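Local coordinates for protein PAN2-PAN3 deadenylation complex catalytic subunit pan2 (Neurospora crassa, PDB 4CZW) that probably shortens the poly(A) tails of messenger RNA as the catalytic subunit of the PAN deadenylation complex, using two divalent metal ions in its exonuclease domain, at residues Tyr186-Met191 against His195-Thr200; Lys242-Cys245 against Arg250-Asn253; Leu180-Arg185 against Phe204-Cys209. One frame throughout, in Å; residues are numbered along the deposited sequence.

Contact 1. Residues Tyr186-Met191 against His195-Thr200; sequences YQIKCM and HVSPRT. With ZN (zinc ion), chain C.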
ATOM      1  N   TYR A 186      21.140  17.718 -19.086  1.00 68.14           N
ATOM      2  CA  TYR A 186      21.669  19.072 -18.981  1.00 66.89           C
ATOM      3  C   TYR A 186      22.598  19.418 -20.138  1.00 68.32           C
ATOM      4  O   TYR A 186      23.534  18.678 -20.441  1.00 68.35           O
ATOM      5  CB  TYR A 186      22.409  19.260 -17.656  1.00 68.68           C
ATOM      6  CG  TYR A 186      21.500  19.379 -16.454  1.00 74.03           C
ATOM      7  CD1 TYR A 186      20.895  20.588 -16.135  1.00 71.51           C
ATOM      8  CD2 TYR A 186      21.252  18.285 -15.636  1.00 74.55           C
ATOM      9  CE1 TYR A 186      20.065  20.703 -15.037  1.00 76.75           C
ATOM     10  CE2 TYR A 186      20.423  18.392 -14.534  1.00 77.68           C
ATOM     11  CZ  TYR A 186      19.832  19.603 -14.240  1.00 84.66           C
ATOM     12  OH  TYR A 186      19.005  19.713 -13.145  1.00 86.35           O
ATOM     13  N   GLN A 187      22.331  20.548 -20.784  1.00 66.15           N
ATOM     14  CA  GLN A 187      23.219  21.069 -21.813  1.00 65.89           C
ATOM     15  C   GLN A 187      24.142  22.126 -21.219  1.00 67.93           C
ATOM     16  O   GLN A 187      23.708  23.232 -20.894  1.00 71.20           O
ATOM     17  CB  GLN A 187      22.423  21.657 -22.979  1.00 61.05           C
ATOM     18  CG  GLN A 187      23.281  22.390 -24.000  1.00 67.90           C
ATOM     19  CD  GLN A 187      22.458  23.112 -25.049  1.00 74.85           C
ATOM     20  OE1 GLN A 187      21.588  22.522 -25.688  1.00 80.99           O
ATOM     21  NE2 GLN A 187      22.727  24.401 -25.227  1.00 74.12           N
ATOM     22  N   ILE A 188      25.414  21.776 -21.072  1.00 56.16           N
ATOM     23  CA  ILE A 188      26.400  22.689 -20.509  1.00 62.35           C
ATOM     24  C   ILE A 188      27.200  23.371 -21.614  1.00 64.75           C
ATOM     25  O   ILE A 188      28.036  22.745 -22.267  1.00 64.88           O
ATOM     26  CB  ILE A 188      27.359  21.957 -19.556  1.00 58.01           C
ATOM     27  CG1 ILE A 188      26.568  21.213 -18.478  1.00 57.94           C
ATOM     28  CG2 ILE A 188      28.338  22.937 -18.930  1.00 52.67           C
ATOM     29  CD1 ILE A 188      27.433  20.445 -17.504  1.00 63.33           C
ATOM     30  N   LYS A 189      26.936  24.656 -21.821  1.00 61.55           N
ATOM     31  CA  LYS A 189      27.592  25.409 -22.882  1.00 67.25           C
ATOM     32  C   LYS A 189      28.586  26.426 -22.333  1.00 61.26           C
ATOM     33  O   LYS A 189      28.244  27.243 -21.477  1.00 62.11           O
ATOM     34  CB  LYS A 189      26.551  26.119 -23.751  1.00 64.75           C
ATOM     35  CG  LYS A 189      27.149  27.044 -24.800  1.00 67.84           C
ATOM     36  CD  LYS A 189      26.073  27.824 -25.541  1.00 66.22           C
ATOM     37  CE  LYS A 189      25.160  26.902 -26.331  1.00 74.99           C
ATOM     38  NZ  LYS A 189      24.143  27.659 -27.112  1.00 83.88           N
ATOM     39  N   CYS A 190      29.819  26.368 -22.824  1.00 55.90           N
ATOM     40  CA  CYS A 190      30.817  27.381 -22.507  1.00 65.68           C
ATOM     41  C   CYS A 190      30.402  28.702 -23.140  1.00 64.70           C
ATOM     42  O   CYS A 190      30.108  28.758 -24.330  1.00 71.14           O
ATOM     43  CB  CYS A 190      32.203  26.958 -22.999  1.00 60.58           C
ATOM     44  SG  CYS A 190      33.498  28.214 -22.807  1.00 66.81           S
HETATM   45  N   MSE A 191      30.372  29.765 -22.345  1.00 59.46           N
HETATM   46  CA  MSE A 191      29.911  31.058 -22.839  1.00 67.86           C
HETATM   47  C   MSE A 191      31.004  31.821 -23.584  1.00 72.07           C
HETATM   48  O   MSE A 191      30.818  32.982 -23.949  1.00 71.01           O
HETATM   49  CB  MSE A 191      29.373  31.906 -21.685  1.00 57.96           C
HETATM   50  CG  MSE A 191      28.158  31.306 -20.996  1.00 56.67           C
HETATM   51 SE   MSE A 191      27.398  32.491 -19.651  1.00 82.43          SE
HETATM   52  CE  MSE A 191      26.919  33.986 -20.806  1.00 72.07           C
ATOM     53  N   HIS A 195      31.128  25.952 -26.839  1.00 66.43           N
ATOM     54  CA  HIS A 195      31.204  24.495 -26.863  1.00 61.80           C
ATOM     55  C   HIS A 195      30.175  23.884 -25.919  1.00 71.94           C
ATOM     56  O   HIS A 195      29.998  24.353 -24.796  1.00 71.22           O
ATOM     57  CB  HIS A 195      32.609  24.022 -26.489  1.00 64.69           C
ATOM     58  CG  HIS A 195      32.757  22.532 -26.460  1.00 79.73           C
ATOM     59  ND1 HIS A 195      32.599  21.747 -27.582  1.00 82.90           N
ATOM     60  CD2 HIS A 195      33.045  21.684 -25.444  1.00 73.24           C
ATOM     61  CE1 HIS A 195      32.786  20.479 -27.259  1.00 78.09           C
ATOM     62  NE2 HIS A 195      33.058  20.414 -25.968  1.00 70.18           N
ATOM     63  N   VAL A 196      29.499  22.835 -26.378  1.00 72.59           N
ATOM     64  CA  VAL A 196      28.467  22.187 -25.577  1.00 71.02           C
ATOM     65  C   VAL A 196      28.865  20.775 -25.154  1.00 68.36           C
ATOM     66  O   VAL A 196      29.470  20.028 -25.924  1.00 68.21           O
ATOM     67  CB  VAL A 196      27.123  22.126 -26.333  1.00 63.04           C
ATOM     68  CG1 VAL A 196      26.504  23.511 -26.428  1.00 66.59           C
ATOM     69  CG2 VAL A 196      27.312  21.523 -27.718  1.00 80.81           C
ATOM     70  N   SER A 197      28.524  20.423 -23.919  1.00 61.86           N
ATOM     71  CA  SER A 197      28.779  19.090 -23.389  1.00 62.62           C
ATOM     72  C   SER A 197      27.628  18.663 -22.483  1.00 71.90           C
ATOM     73  O   SER A 197      27.201  19.424 -21.614  1.00 68.27           O
ATOM     74  CB  SER A 197      30.106  19.053 -22.628  1.00 63.71           C
ATOM     75  OG  SER A 197      30.133  20.023 -21.597  1.00 77.87           O
ATOM     76  N   PRO A 198      27.117  17.440 -22.689  1.00 71.58           N
ATOM     77  CA  PRO A 198      25.925  16.957 -21.983  1.00 68.27           C
ATOM     78  C   PRO A 198      26.206  16.367 -20.603  1.00 65.54           C
ATOM     79  O   PRO A 198      27.274  15.800 -20.368  1.00 68.24           O
ATOM     80  CB  PRO A 198      25.392  15.878 -22.924  1.00 72.69           C
ATOM     81  CG  PRO A 198      26.623  15.318 -23.552  1.00 64.87           C
ATOM     82  CD  PRO A 198      27.587  16.472 -23.697  1.00 63.04           C
ATOM     83  N   ARG A 199      25.241  16.513 -19.701  1.00 70.72           N
ATOM     84  CA  ARG A 199      25.275  15.849 -18.404  1.00 73.48           C
ATOM     85  C   ARG A 199      23.921  15.200 -18.134  1.00 75.57           C
ATOM     86  O   ARG A 199      22.888  15.871 -18.151  1.00 73.34           O
ATOM     87  CB  ARG A 199      25.628  16.832 -17.285  1.00 70.69           C
ATOM     88  CG  ARG A 199      25.642  16.198 -15.900  1.00 86.20           C
ATOM     89  CD  ARG A 199      25.949  17.214 -14.811  1.00 96.34           C
ATOM     90  NE  ARG A 199      25.899  16.613 -13.480  1.00105.11           N
ATOM     91  CZ  ARG A 199      26.120  17.276 -12.349  1.00110.34           C
ATOM     92  NH1 ARG A 199      26.410  18.569 -12.382  1.00107.15           N
ATOM     93  NH2 ARG A 199      26.053  16.644 -11.185  1.00106.36           N
ATOM     94  N   THR A 200      23.932  13.893 -17.892  1.00 81.38           N
ATOM     95  CA  THR A 200      22.699  13.134 -17.710  1.00 75.35           C
ATOM     96  C   THR A 200      21.935  13.565 -16.461  1.00 71.02           C
ATOM     97  O   THR A 200      22.533  13.967 -15.463  1.00 70.09           O
ATOM     98  CB  THR A 200      22.981  11.623 -17.626  1.00 80.15           C
ATOM     99  OG1 THR A 200      23.890  11.363 -16.549  1.00 68.34           O
ATOM    100  CG2 THR A 200      23.589  11.123 -18.927  1.00 71.71           C
TER
HETATM  101 ZN    ZN C3095      35.189  27.011 -23.864  1.00 66.24          ZN

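Contact 2. Residues Lys242-Cys245 against Arg250-Asn253; sequences KGYC and RYQN. With ZN (zinc ion), chain C.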
ATOM      1  N   LYS A 242      30.795  28.978 -12.861  1.00 69.81           N
ATOM      2  CA  LYS A 242      32.157  28.901 -13.371  1.00 69.11           C
ATOM      3  C   LYS A 242      32.655  27.461 -13.361  1.00 61.96           C
ATOM      4  O   LYS A 242      32.566  26.770 -12.347  1.00 66.03           O
ATOM      5  CB  LYS A 242      33.095  29.791 -12.552  1.00 72.88           C
ATOM      6  CG  LYS A 242      32.826  31.279 -12.706  1.00 87.48           C
ATOM      7  CD  LYS A 242      33.839  32.108 -11.934  1.00 90.30           C
ATOM      8  CE  LYS A 242      33.598  33.595 -12.132  1.00 85.38           C
ATOM      9  NZ  LYS A 242      34.573  34.423 -11.368  1.00 98.07           N
ATOM     10  N   GLY A 243      33.175  27.015 -14.499  1.00 57.07           N
ATOM     11  CA  GLY A 243      33.689  25.667 -14.628  1.00 59.73           C
ATOM     12  C   GLY A 243      34.704  25.567 -15.746  1.00 62.42           C
ATOM     13  O   GLY A 243      34.783  26.446 -16.604  1.00 72.88           O
ATOM     14  N   TYR A 244      35.481  24.489 -15.741  1.00 55.11           N
ATOM     15  CA  TYR A 244      36.530  24.304 -16.733  1.00 60.48           C
ATOM     16  C   TYR A 244      35.951  23.927 -18.092  1.00 53.87           C
ATOM     17  O   TYR A 244      34.969  23.192 -18.177  1.00 52.98           O
ATOM     18  CB  TYR A 244      37.518  23.230 -16.269  1.00 60.45           C
ATOM     19  CG  TYR A 244      38.787  23.171 -17.090  1.00 61.06           C
ATOM     20  CD1 TYR A 244      39.853  24.016 -16.811  1.00 64.22           C
ATOM     21  CD2 TYR A 244      38.922  22.269 -18.138  1.00 61.97           C
ATOM     22  CE1 TYR A 244      41.017  23.969 -17.554  1.00 67.90           C
ATOM     23  CE2 TYR A 244      40.082  22.214 -18.887  1.00 66.85           C
ATOM     24  CZ  TYR A 244      41.126  23.066 -18.591  1.00 69.58           C
ATOM     25  OH  TYR A 244      42.284  23.017 -19.332  1.00 72.18           O
ATOM     26  N   CYS A 245      36.563  24.443 -19.153  1.00 59.76           N
ATOM     27  CA  CYS A 245      36.180  24.071 -20.510  1.00 60.64           C
ATOM     28  C   CYS A 245      37.344  23.394 -21.221  1.00 65.49           C
ATOM     29  O   CYS A 245      38.430  23.962 -21.333  1.00 68.03           O
ATOM     30  CB  CYS A 245      35.718  25.293 -21.304  1.00 52.62           C
ATOM     31  SG  CYS A 245      35.218  24.903 -22.999  1.00 68.35           S
ATOM     32  N   ARG A 250      40.457  26.428 -20.251  1.00 74.33           N
ATOM     33  CA  ARG A 250      40.426  27.272 -19.060  1.00 74.05           C
ATOM     34  C   ARG A 250      39.037  27.351 -18.438  1.00 66.18           C
ATOM     35  O   ARG A 250      38.045  26.947 -19.046  1.00 64.68           O
ATOM     36  CB  ARG A 250      40.925  28.681 -19.391  1.00 82.69           C
ATOM     37  CG  ARG A 250      40.104  29.407 -20.440  1.00 83.85           C
ATOM     38  CD  ARG A 250      40.610  30.826 -20.637  1.00108.82           C
ATOM     39  NE  ARG A 250      40.545  31.601 -19.401  1.00123.34           N
ATOM     40  CZ  ARG A 250      40.976  32.852 -19.278  1.00137.26           C
ATOM     41  NH1 ARG A 250      41.510  33.476 -20.319  1.00137.40           N
ATOM     42  NH2 ARG A 250      40.876  33.479 -18.114  1.00146.15           N
ATOM     43  N   TYR A 251      38.978  27.876 -17.218  1.00 58.74           N
ATOM     44  CA  TYR A 251      37.719  28.018 -16.496  1.00 63.08           C
ATOM     45  C   TYR A 251      36.909  29.193 -17.034  1.00 70.04           C
ATOM     46  O   TYR A 251      37.384  30.327 -17.067  1.00 70.18           O
ATOM     47  CB  TYR A 251      37.978  28.195 -14.998  1.00 57.98           C
ATOM     48  CG  TYR A 251      38.615  26.988 -14.347  1.00 64.71           C
ATOM     49  CD1 TYR A 251      39.994  26.814 -14.361  1.00 58.82           C
ATOM     50  CD2 TYR A 251      37.840  26.023 -13.719  1.00 62.78           C
ATOM     51  CE1 TYR A 251      40.580  25.712 -13.769  1.00 56.41           C
ATOM     52  CE2 TYR A 251      38.418  24.918 -13.124  1.00 58.85           C
ATOM     53  CZ  TYR A 251      39.789  24.767 -13.152  1.00 62.08           C
ATOM     54  OH  TYR A 251      40.370  23.669 -12.560  1.00 61.87           O
ATOM     55  N   GLN A 252      35.682  28.906 -17.457  1.00 70.31           N
ATOM     56  CA  GLN A 252      34.801  29.925 -18.015  1.00 56.29           C
ATOM     57  C   GLN A 252      33.436  29.896 -17.340  1.00 61.59           C
ATOM     58  O   GLN A 252      33.138  28.992 -16.559  1.00 64.15           O
ATOM     59  CB  GLN A 252      34.632  29.721 -19.523  1.00 60.03           C
ATOM     60  CG  GLN A 252      35.928  29.562 -20.303  1.00 67.60           C
ATOM     61  CD  GLN A 252      36.591  30.888 -20.629  1.00 63.95           C
ATOM     62  OE1 GLN A 252      36.438  31.871 -19.905  1.00 59.36           O
ATOM     63  NE2 GLN A 252      37.328  30.921 -21.733  1.00 68.57           N
ATOM     64  N   ASN A 253      32.611  30.892 -17.643  1.00 64.82           N
ATOM     65  CA  ASN A 253      31.210  30.860 -17.245  1.00 61.00           C
ATOM     66  C   ASN A 253      30.464  29.842 -18.099  1.00 60.00           C
ATOM     67  O   ASN A 253      30.524  29.890 -19.327  1.00 58.31           O
ATOM     68  CB  ASN A 253      30.568  32.242 -17.379  1.00 61.01           C
ATOM     69  CG  ASN A 253      31.028  33.207 -16.303  1.00 63.64           C
ATOM     70  OD1 ASN A 253      31.295  32.811 -15.169  1.00 73.11           O
ATOM     71  ND2 ASN A 253      31.120  34.485 -16.656  1.00 63.70           N
TER
HETATM   72 ZN    ZN C3095      35.189  27.011 -23.864  1.00 66.24          ZN

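Contact 3. Residues Leu180-Arg185 against Phe204-Cys209; sequences LETDAR and FVNKLC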
ATOM      1  N   LEU A 180       7.199   7.158 -14.763  1.00 47.97           N
ATOM      2  CA  LEU A 180       7.624   7.841 -13.543  1.00 47.12           C
ATOM      3  C   LEU A 180       8.705   8.900 -13.759  1.00 48.53           C
ATOM      4  O   LEU A 180       8.817   9.841 -12.973  1.00 44.98           O
ATOM      5  CB  LEU A 180       8.122   6.816 -12.521  1.00 45.04           C
ATOM      6  CG  LEU A 180       7.166   5.678 -12.156  1.00 47.91           C
ATOM      7  CD1 LEU A 180       7.783   4.780 -11.094  1.00 41.39           C
ATOM      8  CD2 LEU A 180       5.822   6.223 -11.693  1.00 41.52           C
ATOM      9  N   GLU A 181       9.497   8.754 -14.816  1.00 56.44           N
ATOM     10  CA  GLU A 181      10.645   9.636 -15.016  1.00 56.31           C
ATOM     11  C   GLU A 181      10.363  10.841 -15.906  1.00 51.56           C
ATOM     12  O   GLU A 181       9.555  10.776 -16.833  1.00 48.10           O
ATOM     13  CB  GLU A 181      11.821   8.857 -15.610  1.00 55.24           C
ATOM     14  CG  GLU A 181      12.461   7.863 -14.664  1.00 60.73           C
ATOM     15  CD  GLU A 181      13.810   7.386 -15.162  1.00 65.27           C
ATOM     16  OE1 GLU A 181      14.387   8.054 -16.046  1.00 67.38           O
ATOM     17  OE2 GLU A 181      14.294   6.345 -14.672  1.00 81.46           O
ATOM     18  N   THR A 182      11.045  11.942 -15.608  1.00 54.29           N
ATOM     19  CA  THR A 182      11.086  13.092 -16.498  1.00 62.42           C
ATOM     20  C   THR A 182      12.322  12.975 -17.382  1.00 53.31           C
ATOM     21  O   THR A 182      13.433  13.289 -16.952  1.00 57.31           O
ATOM     22  CB  THR A 182      11.123  14.424 -15.726  1.00 56.01           C
ATOM     23  OG1 THR A 182       9.952  14.541 -14.909  1.00 58.37           O
ATOM     24  CG2 THR A 182      11.183  15.600 -16.691  1.00 54.02           C
ATOM     25  N   ASP A 183      12.125  12.503 -18.608  1.00 59.04           N
ATOM     26  CA  ASP A 183      13.231  12.298 -19.538  1.00 70.97           C
ATOM     27  C   ASP A 183      13.898  13.623 -19.891  1.00 66.02           C
ATOM     28  O   ASP A 183      13.325  14.447 -20.603  1.00 58.99           O
ATOM     29  CB  ASP A 183      12.739  11.596 -20.806  1.00 67.53           C
ATOM     30  CG  ASP A 183      13.864  11.272 -21.767  1.00 77.78           C
ATOM     31  OD1 ASP A 183      15.007  11.073 -21.304  1.00 88.73           O
ATOM     32  OD2 ASP A 183      13.605  11.214 -22.988  1.00 82.82           O
ATOM     33  N   ALA A 184      15.112  13.822 -19.387  1.00 61.69           N
ATOM     34  CA  ALA A 184      15.821  15.080 -19.595  1.00 65.32           C
ATOM     35  C   ALA A 184      17.333  14.926 -19.458  1.00 72.49           C
ATOM     36  O   ALA A 184      17.830  13.886 -19.024  1.00 66.90           O
ATOM     37  CB  ALA A 184      15.313  16.131 -18.619  1.00 60.22           C
ATOM     38  N   ARG A 185      18.054  15.976 -19.840  1.00 73.67           N
ATOM     39  CA  ARG A 185      19.504  16.026 -19.692  1.00 70.72           C
ATOM     40  C   ARG A 185      19.968  17.478 -19.666  1.00 70.69           C
ATOM     41  O   ARG A 185      19.275  18.366 -20.162  1.00 70.33           O
ATOM     42  CB  ARG A 185      20.198  15.266 -20.824  1.00 72.60           C
ATOM     43  CG  ARG A 185      20.028  15.895 -22.197  1.00 78.54           C
ATOM     44  CD  ARG A 185      20.836  15.153 -23.249  1.00 90.21           C
ATOM     45  NE  ARG A 185      20.697  15.755 -24.572  1.00 99.17           N
ATOM     46  CZ  ARG A 185      21.316  15.314 -25.663  1.00105.93           C
ATOM     47  NH1 ARG A 185      22.121  14.262 -25.590  1.00112.18           N
ATOM     48  NH2 ARG A 185      21.130  15.924 -26.825  1.00109.74           N
ATOM     49  N   PHE A 204      12.658  11.385 -10.754  1.00 57.56           N
ATOM     50  CA  PHE A 204      11.433  10.642 -10.479  1.00 47.79           C
ATOM     51  C   PHE A 204      10.353  11.572  -9.937  1.00 47.31           C
ATOM     52  O   PHE A 204       9.193  11.501 -10.345  1.00 55.84           O
ATOM     53  CB  PHE A 204      11.691   9.508  -9.483  1.00 51.33           C
ATOM     54  CG  PHE A 204      12.547   8.401 -10.028  1.00 41.60           C
ATOM     55  CD1 PHE A 204      12.041   7.513 -10.963  1.00 44.76           C
ATOM     56  CD2 PHE A 204      13.853   8.238  -9.596  1.00 45.31           C
ATOM     57  CE1 PHE A 204      12.824   6.489 -11.463  1.00 52.27           C
ATOM     58  CE2 PHE A 204      14.640   7.215 -10.092  1.00 53.83           C
ATOM     59  CZ  PHE A 204      14.124   6.341 -11.027  1.00 52.70           C
ATOM     60  N   VAL A 205      10.747  12.445  -9.015  1.00 48.97           N
ATOM     61  CA  VAL A 205       9.825  13.394  -8.403  1.00 48.09           C
ATOM     62  C   VAL A 205      10.337  14.822  -8.562  1.00 48.69           C
ATOM     63  O   VAL A 205      11.485  15.118  -8.232  1.00 53.72           O
ATOM     64  CB  VAL A 205       9.615  13.091  -6.906  1.00 43.19           C
ATOM     65  CG1 VAL A 205       8.662  14.101  -6.287  1.00 43.34           C
ATOM     66  CG2 VAL A 205       9.094  11.674  -6.717  1.00 42.05           C
ATOM     67  N   ASN A 206       9.483  15.705  -9.069  1.00 45.92           N
ATOM     68  CA  ASN A 206       9.863  17.097  -9.281  1.00 44.55           C
ATOM     69  C   ASN A 206       9.515  17.992  -8.096  1.00 49.83           C
ATOM     70  O   ASN A 206       8.654  17.658  -7.282  1.00 53.16           O
ATOM     71  CB  ASN A 206       9.204  17.637 -10.548  1.00 41.42           C
ATOM     72  CG  ASN A 206       9.809  17.057 -11.810  1.00 48.64           C
ATOM     73  OD1 ASN A 206       9.299  16.086 -12.370  1.00 56.42           O
ATOM     74  ND2 ASN A 206      10.906  17.651 -12.263  1.00 46.48           N
ATOM     75  N   LYS A 207      10.197  19.130  -8.008  1.00 47.48           N
ATOM     76  CA  LYS A 207       9.970  20.085  -6.929  1.00 48.32           C
ATOM     77  C   LYS A 207       9.490  21.423  -7.480  1.00 51.81           C
ATOM     78  O   LYS A 207      10.025  21.920  -8.470  1.00 58.46           O
ATOM     79  CB  LYS A 207      11.246  20.287  -6.112  1.00 50.37           C
ATOM     80  CG  LYS A 207      11.833  19.012  -5.531  1.00 58.87           C
ATOM     81  CD  LYS A 207      13.112  19.302  -4.761  1.00 62.00           C
ATOM     82  CE  LYS A 207      13.728  18.030  -4.203  1.00 72.13           C
ATOM     83  NZ  LYS A 207      14.984  18.308  -3.453  1.00 90.79           N
ATOM     84  N   LEU A 208       8.484  22.003  -6.836  1.00 50.69           N
ATOM     85  CA  LEU A 208       7.960  23.299  -7.253  1.00 46.00           C
ATOM     86  C   LEU A 208       8.968  24.407  -6.968  1.00 52.45           C
ATOM     87  O   LEU A 208       9.806  24.282  -6.075  1.00 53.65           O
ATOM     88  CB  LEU A 208       6.633  23.597  -6.551  1.00 45.12           C
ATOM     89  CG  LEU A 208       5.465  22.660  -6.868  1.00 47.05           C
ATOM     90  CD1 LEU A 208       4.179  23.172  -6.237  1.00 47.17           C
ATOM     91  CD2 LEU A 208       5.301  22.489  -8.370  1.00 42.99           C
ATOM     92  N   CYS A 209       8.884  25.490  -7.734  1.00 53.98           N
ATOM     93  CA  CYS A 209       9.800  26.614  -7.577  1.00 49.57           C
ATOM     94  C   CYS A 209       9.045  27.941  -7.593  1.00 51.89           C
ATOM     95  O   CYS A 209       8.206  28.177  -8.462  1.00 51.95           O
ATOM     96  CB  CYS A 209      10.863  26.594  -8.676  1.00 54.14           C
ATOM     97  SG  CYS A 209      12.126  27.876  -8.520  1.00 72.43           S
TER

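Contact 1. Residues Tyr186-Met191 against His195-Thr200
Tyr-186 to Cys-190 pair with His-195 to Arg-199 as a twisted antiparallel beta hairpin. It is one of two hairpins that meet round a zinc ion, as in the zinc ribbon of the fingers region of ubiquitin-specific proteases.

The backbone bonds run in pairs. Tyr-186 with Arg-199 and Ile-188 with Ser-197 are hydrogen-bonded pairs, each bonded both ways. Tyr-186 N to Arg-199 O is 2.7 Å. Ile-188 N to Ser-197 O is 3.0 Å. Gln-187 with Pro-198, between them, and Lys-189 with Val-196, next toward the turn, are non-hydrogen-bonded pairs. In the first of these, Pro-198 CA points its hydrogen at Tyr-186 O.

Apolar contacts lie on both faces of the ladder. On one, Lys-189 and Val-196 run side by side in the same direction. The lysine chain bends at chi3 (-64°), which keeps its CE 3.6 Å from Val-196 CG1. Gln-187 passes the same methyl at an angle, with its CG and its amide NE2 about equally near. On the other face, Ile-188 CD1 lies 4.0 Å from Arg-199 CB, and the CB atoms of Tyr-186 and Arg-199 meet. Gln-187 and Lys-189 also form backbone bonds to strand 250-262 on the far edge of their strand.

The metal holds the turn end. Cys-190 N is bonded to His-195 O at 2.8 Å. SG stands anti to the backbone N (chi1 174°) and binds the zinc. Cys-193, Cys-245 and Cys-248 complete the site. The Cys-190 SG to zinc bond measures 2.3 Å.

Contact 2. Residues Lys242-Cys245 against Arg250-Asn253
The Tyr-244 and Tyr-251 rings form a T-shaped (edge-to-face) pair, with centroids 5.0 Å apart and planes at 77°. Tyr-244 gives the edge. Its CD1 stands over one face of Tyr-251, displaced toward the rim, 3.6 Å from Tyr-251 CE1. Tyr-244 CB covers the same ring in a CH-pi contact, 4.0 Å from the centroid. Over one face of Tyr-244 lies Arg-250 O, also toward the rim. Tyr-251 CD1 sits at the edge of Tyr-244, in its plane. The two rings leave their backbones differently. Tyr-244 CG is anti to the backbone N (chi1 -168°), while Tyr-251 CG lies beside its own N (chi1 -65°).

These tyrosines form a non-hydrogen-bonded pair in the antiparallel hairpin of strands 238-245 and 250-262. Next to them, Gly-243 and Gln-252 are a hydrogen-bonded pair. Gly-243 N reaches Gln-252 O at 2.9 Å. The return bond, Gln-252 N to Gly-243 O, is 2.8 Å. Toward the turn, Cys-245 N is hydrogen-bonded to Arg-250 O at 2.9 Å. The opposite bond, Arg-250 N to Cys-245 O, is weak.

On the tyrosine face, Lys-242 and Asn-253 lie side by side. Lys-242 CG passes 3.3 Å from Asn-253 OD1, and the extended chain then leads its amine away.

Cys-245 CB lies on the other face, and its SG binds the zinc at 2.3 Å. Cys-248, Cys-190 and Cys-193 are the other ligands. Four cysteines are typical of a structural zinc site. With two of them coming from each hairpin, the metal joins the two hairpins at their turn ends.

Contact 3. Residues Leu180-Arg185 against Phe204-Cys209
The CA atoms come nearest at Glu-181 and Phe-204, 4.7 Å apart. Here the chain leaves helix 172-180, Glu-181 being the first residue off it, and from this point the segments diverge without forming a ladder.

Phe-204 is the main apolar piece. Its ring lies beside the Glu-181 side chain, both pointing the same way. Glu-181 CG meets Phe-204 CE1 at 3.5 Å, approaching the ring obliquely. The carboxylate stands almost upright to the ring plane (87°), and Glu-181 OE2 is 3.6 Å from Phe-204 CZ. At the ring edge, Leu-180 CB lies 4.3 Å from Phe-204 CD1. Helix 130-149 also packs here, with Phe-142 on Leu-180 and Ser-146 on Phe-204.

A polar link follows, one residue on from Glu-181 and two from Phe-204. Thr-182 OG1 donates to Asn-206 OD1 at 3.0 Å. The hydroxyl lies in the amide carbonyl plane, on a lone pair. Both side chains put their touching branch beside the backbone N, Thr-182 OG1 with chi1 -60° and Asn-206 CG with chi1 -72°.

The contact ties the root of strand 183-190 to strand 206-207, where the zinc-bearing sheet meets the larger sheet of the pseudo-protease domain. Thr-182 and Asn-206 are both buried. Their bond gives the threonine proton and the amide oxygen a partner inside the protein, and its direction should help fix the amide's rotation.

All three contacts belong to the ubiquitin-protease-like domain, which is predicted to be inactive and to act as a scaffold. Contacts 1 and 2 lie in one four-stranded antiparallel sheet, ordered 196-201, 183-190, 250-262, 238-245. Their centres are 11 Å apart, and both touch the same zinc at the far end of the sheet. Met-191 N probably bonds to Asn-253 O between them. Contact 3 lies at the other end of strand 183-190, its centre 19 Å from contact 1 and 27 Å from contact 2. Along the chain, contact 1 is nested within contact 3, and contact 2 follows. The sheet thus projects from the domain body, rooted at contact 3 and tied by zinc at its end.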